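Local coordinates for DUF2235 domain-containing protein (Pseudomonas aeruginosa, PDB 4O5P), which is a type VI secretion effector that acts as a phospholipase, probably hydrolysing membrane lipids with an alpha/beta-hydrolase type of active site, at residues M229-A243 against P271-A285. Numbering follows the deposited sequence.
Sequences MRLYIYGFSRGAAEA and PISIEFLGLFDTVAA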
# COMPACT_ATOMS: atom_id res chain seq x y z
N MSE A 229 -16.15 11.02 18.97
CA MSE A 229 -15.57 9.91 18.25
C MSE A 229 -14.13 10.21 17.94
O MSE A 229 -13.82 11.20 17.29
CB MSE A 229 -16.35 9.64 16.98
CG MSE A 229 -17.67 9.01 17.33
SE MSE A 229 -18.72 8.36 15.91
CE MSE A 229 -17.36 7.60 14.69
N ARG A 230 -13.25 9.33 18.41
CA ARG A 230 -11.82 9.52 18.34
C ARG A 230 -11.22 8.33 17.61
O ARG A 230 -11.43 7.18 18.03
CB ARG A 230 -11.25 9.63 19.75
CG ARG A 230 -11.95 10.68 20.60
CD ARG A 230 -11.76 12.05 20.01
NE ARG A 230 -12.45 13.11 20.76
CZ ARG A 230 -12.67 14.33 20.27
NH1 ARG A 230 -12.26 14.64 19.04
NH2 ARG A 230 -13.29 15.23 21.00
N LEU A 231 -10.48 8.59 16.53
CA LEU A 231 -10.04 7.52 15.63
C LEU A 231 -8.53 7.29 15.68
O LEU A 231 -7.75 8.23 15.75
CB LEU A 231 -10.43 7.83 14.18
CG LEU A 231 -11.91 7.92 13.80
CD1 LEU A 231 -12.10 7.79 12.32
CD2 LEU A 231 -12.71 6.87 14.50
N TYR A 232 -8.13 6.02 15.66
CA TYR A 232 -6.74 5.61 15.59
C TYR A 232 -6.68 4.68 14.38
O TYR A 232 -7.39 3.67 14.33
CB TYR A 232 -6.33 4.91 16.89
CG TYR A 232 -6.83 5.69 18.09
CD1 TYR A 232 -8.12 5.50 18.56
CD2 TYR A 232 -6.03 6.64 18.70
CE1 TYR A 232 -8.60 6.23 19.63
CE2 TYR A 232 -6.51 7.38 19.78
CZ TYR A 232 -7.79 7.16 20.23
OH TYR A 232 -8.28 7.89 21.29
N ILE A 233 -5.87 5.06 13.39
CA ILE A 233 -5.92 4.43 12.06
C ILE A 233 -4.52 3.98 11.67
O ILE A 233 -3.59 4.78 11.71
CB ILE A 233 -6.39 5.45 10.98
CG1 ILE A 233 -7.68 6.19 11.40
CG2 ILE A 233 -6.57 4.76 9.63
CD1 ILE A 233 -8.94 5.36 11.33
N TYR A 234 -4.36 2.71 11.29
CA TYR A 234 -3.05 2.19 10.89
C TYR A 234 -3.17 1.66 9.46
O TYR A 234 -4.17 1.02 9.13
CB TYR A 234 -2.59 1.05 11.83
CG TYR A 234 -2.67 1.37 13.32
CD1 TYR A 234 -1.90 2.39 13.87
CD2 TYR A 234 -3.51 0.65 14.16
CE1 TYR A 234 -1.97 2.69 15.23
CE2 TYR A 234 -3.59 0.94 15.51
CZ TYR A 234 -2.82 1.95 16.04
OH TYR A 234 -2.91 2.23 17.38
N GLY A 235 -2.18 1.93 8.61
CA GLY A 235 -2.23 1.42 7.25
C GLY A 235 -0.85 1.03 6.75
O GLY A 235 0.15 1.64 7.15
N PHE A 236 -0.77 0.02 5.89
CA PHE A 236 0.53 -0.31 5.27
C PHE A 236 0.32 -0.47 3.77
O PHE A 236 -0.66 -1.09 3.35
CB PHE A 236 1.14 -1.56 5.94
CG PHE A 236 2.21 -2.29 5.14
CD1 PHE A 236 3.22 -1.62 4.44
CD2 PHE A 236 2.22 -3.68 5.14
CE1 PHE A 236 4.19 -2.34 3.73
CE2 PHE A 236 3.19 -4.41 4.44
CZ PHE A 236 4.17 -3.74 3.74
N SER A 237 1.22 0.10 2.97
CA SER A 237 1.22 -0.14 1.51
C SER A 237 -0.03 0.46 0.87
O SER A 237 -0.34 1.61 1.09
CB SER A 237 1.32 -1.63 1.20
OG SER A 237 1.62 -1.87 -0.19
N ARG A 238 -0.76 -0.33 0.09
CA ARG A 238 -2.00 0.18 -0.44
C ARG A 238 -3.00 0.43 0.67
O ARG A 238 -3.95 1.19 0.50
CB ARG A 238 -2.56 -0.74 -1.54
CG ARG A 238 -1.74 -0.58 -2.80
CD ARG A 238 -1.95 -1.66 -3.81
NE ARG A 238 -1.23 -1.34 -5.03
CZ ARG A 238 -0.04 -1.82 -5.35
NH1 ARG A 238 0.60 -2.66 -4.54
NH2 ARG A 238 0.52 -1.47 -6.50
N GLY A 239 -2.76 -0.16 1.84
CA GLY A 239 -3.66 0.04 2.96
C GLY A 239 -3.34 1.38 3.61
O GLY A 239 -4.20 2.00 4.22
N ALA A 240 -2.10 1.83 3.47
CA ALA A 240 -1.73 3.18 3.88
C ALA A 240 -2.34 4.20 2.92
O ALA A 240 -2.85 5.25 3.34
CB ALA A 240 -0.21 3.33 3.95
N ALA A 241 -2.30 3.89 1.63
CA ALA A 241 -3.01 4.71 0.64
C ALA A 241 -4.49 4.81 0.99
O ALA A 241 -5.09 5.91 0.95
CB ALA A 241 -2.83 4.15 -0.76
N GLU A 242 -5.09 3.66 1.32
CA GLU A 242 -6.49 3.61 1.72
C GLU A 242 -6.74 4.43 2.96
O GLU A 242 -7.76 5.09 3.06
CB GLU A 242 -6.94 2.17 1.96
CG GLU A 242 -7.12 1.32 0.70
CD GLU A 242 -6.88 -0.13 1.01
OE1 GLU A 242 -7.22 -0.54 2.13
OE2 GLU A 242 -6.33 -0.86 0.15
N ALA A 243 -5.83 4.38 3.93
CA ALA A 243 -6.01 5.18 5.16
C ALA A 243 -6.02 6.66 4.84
O ALA A 243 -6.80 7.44 5.42
CB ALA A 243 -4.95 4.86 6.16
N PRO A 271 -18.61 15.39 17.81
CA PRO A 271 -17.26 15.78 17.41
C PRO A 271 -16.49 14.54 16.99
O PRO A 271 -16.65 13.49 17.64
CB PRO A 271 -16.65 16.34 18.71
CG PRO A 271 -17.83 16.81 19.50
CD PRO A 271 -18.94 15.85 19.17
N ILE A 272 -15.68 14.66 15.94
CA ILE A 272 -14.88 13.54 15.46
C ILE A 272 -13.49 14.01 15.09
O ILE A 272 -13.31 15.08 14.50
CB ILE A 272 -15.55 12.83 14.23
CG1 ILE A 272 -14.78 11.56 13.84
CG2 ILE A 272 -15.70 13.80 13.05
CD1 ILE A 272 -15.50 10.74 12.76
N SER A 273 -12.50 13.20 15.44
CA SER A 273 -11.12 13.51 15.08
C SER A 273 -10.34 12.23 14.83
O SER A 273 -10.66 11.19 15.41
CB SER A 273 -10.48 14.29 16.21
OG SER A 273 -10.28 13.46 17.34
N ILE A 274 -9.33 12.30 13.97
CA ILE A 274 -8.33 11.24 13.89
C ILE A 274 -7.20 11.61 14.86
O ILE A 274 -6.38 12.46 14.56
CB ILE A 274 -7.80 11.05 12.45
CG1 ILE A 274 -8.91 10.49 11.54
CG2 ILE A 274 -6.59 10.11 12.45
CD1 ILE A 274 -8.53 10.39 10.05
N GLU A 275 -7.20 10.99 16.03
CA GLU A 275 -6.18 11.22 17.05
C GLU A 275 -4.80 10.75 16.58
O GLU A 275 -3.77 11.31 17.00
CB GLU A 275 -6.54 10.46 18.32
CG GLU A 275 -7.81 10.93 19.03
CD GLU A 275 -7.71 12.38 19.44
OE1 GLU A 275 -6.87 12.69 20.31
OE2 GLU A 275 -8.46 13.21 18.88
N PHE A 276 -4.78 9.73 15.72
CA PHE A 276 -3.51 9.18 15.24
C PHE A 276 -3.64 8.45 13.89
O PHE A 276 -4.49 7.58 13.73
CB PHE A 276 -2.91 8.22 16.29
CG PHE A 276 -1.53 7.70 15.93
CD1 PHE A 276 -0.39 8.43 16.26
CD2 PHE A 276 -1.38 6.49 15.26
CE1 PHE A 276 0.89 7.96 15.93
CE2 PHE A 276 -0.12 6.02 14.92
CZ PHE A 276 1.01 6.74 15.26
N LEU A 277 -2.79 8.82 12.94
CA LEU A 277 -2.75 8.15 11.65
C LEU A 277 -1.34 7.57 11.48
O LEU A 277 -0.36 8.32 11.37
CB LEU A 277 -3.07 9.16 10.54
CG LEU A 277 -3.11 8.72 9.08
CD1 LEU A 277 -4.25 7.71 8.86
CD2 LEU A 277 -3.29 9.96 8.21
N GLY A 278 -1.22 6.25 11.54
CA GLY A 278 0.09 5.61 11.46
C GLY A 278 0.25 4.84 10.16
O GLY A 278 -0.50 3.90 9.89
N LEU A 279 1.25 5.22 9.37
CA LEU A 279 1.41 4.69 8.02
C LEU A 279 2.79 4.06 7.78
O LEU A 279 3.83 4.61 8.16
CB LEU A 279 1.20 5.80 7.00
CG LEU A 279 -0.01 6.70 7.18
CD1 LEU A 279 0.13 7.89 6.24
CD2 LEU A 279 -1.29 5.92 6.93
N PHE A 280 2.78 2.88 7.16
CA PHE A 280 4.02 2.22 6.78
C PHE A 280 4.10 2.27 5.26
O PHE A 280 3.25 1.66 4.59
CB PHE A 280 3.98 0.74 7.20
CG PHE A 280 3.91 0.50 8.69
CD1 PHE A 280 5.07 0.33 9.43
CD2 PHE A 280 2.68 0.38 9.33
CE1 PHE A 280 5.03 0.07 10.79
CE2 PHE A 280 2.62 0.12 10.70
CZ PHE A 280 3.80 -0.04 11.43
N ASP A 281 5.07 3.02 4.73
CA ASP A 281 5.46 2.94 3.30
C ASP A 281 4.29 2.97 2.34
O ASP A 281 4.00 1.95 1.71
CB ASP A 281 6.30 1.67 3.05
CG ASP A 281 7.30 1.84 1.94
OD1 ASP A 281 8.05 2.83 1.96
OD2 ASP A 281 7.36 0.97 1.03
N THR A 282 3.62 4.12 2.23
CA THR A 282 2.44 4.27 1.39
C THR A 282 2.70 3.97 -0.08
O THR A 282 3.60 4.56 -0.68
CB THR A 282 1.93 5.72 1.43
OG1 THR A 282 1.67 6.09 2.79
CG2 THR A 282 0.66 5.87 0.60
N VAL A 283 1.89 3.08 -0.66
CA VAL A 283 1.95 2.80 -2.10
C VAL A 283 0.55 2.89 -2.67
O VAL A 283 -0.33 2.16 -2.24
CB VAL A 283 2.51 1.40 -2.39
CG1 VAL A 283 2.37 1.07 -3.89
CG2 VAL A 283 3.98 1.31 -1.94
N ALA A 284 0.34 3.78 -3.63
CA ALA A 284 -1.02 4.09 -4.08
C ALA A 284 -1.25 3.63 -5.51
O ALA A 284 -2.26 3.97 -6.14
CB ALA A 284 -1.29 5.60 -3.97
N ALA A 285 -0.31 2.82 -5.99
CA ALA A 285 -0.23 2.48 -7.41
C ALA A 285 -1.25 1.44 -7.79
O ALA A 285 -1.53 0.52 -7.02
CB ALA A 285 1.18 1.96 -7.77
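Two neighbouring parallel strands of an alpha/beta-hydrolase sheet, 229-236 and 271-280, pair from Met229 with Ile272 to Phe236 with Phe280 and end at the probable catalytic centre. A beta bulge at Glu275 shifts the register by one: Leu231 O takes two bonds from this strand, from Glu275 N and Phe276 N, both weak, before Gly278 N gives Ile233 O a nearly straight one (175°). Beside the bulge, Arg230 NH1 donates to Ser273 OG at 2.9 Å, while its NE forms a salt bridge with Asp37. The aliphatic part of Glu275 lies alongside the Tyr232 ring, CB 3.4 Å from CE2, its carboxylate near Arg230 but not salt-bridged. Gly278, lacking a side chain, lets Phe276 lean past it, CG anti to the backbone N (chi1 -175°), until CE2 lies 3.8 Å from the edge of Tyr234 at CE1. On the other face Leu277 CD1 touches Ile233 CB and Ala243 CB; alanine's single methyl lets helix 238-243 lie close. The chain turns sharply through Ser237, whose positive phi (67°), strained for a non-glycine residue, suits a Gly-x-Ser-x-Gly nucleophile elbow. Beyond it, Arg238 NE and NH2 both grip Ala285 O, at 2.7 Å and 2.9 Å, with Val283 CG1 over the guanidinium face. Ser237 OG bonds His379 NE2 and Asp281 OD2 bonds His379 ND1, as in a Ser-His-Asp triad; adjacent strand ends thus set probable nucleophile and acid where one histidine links them.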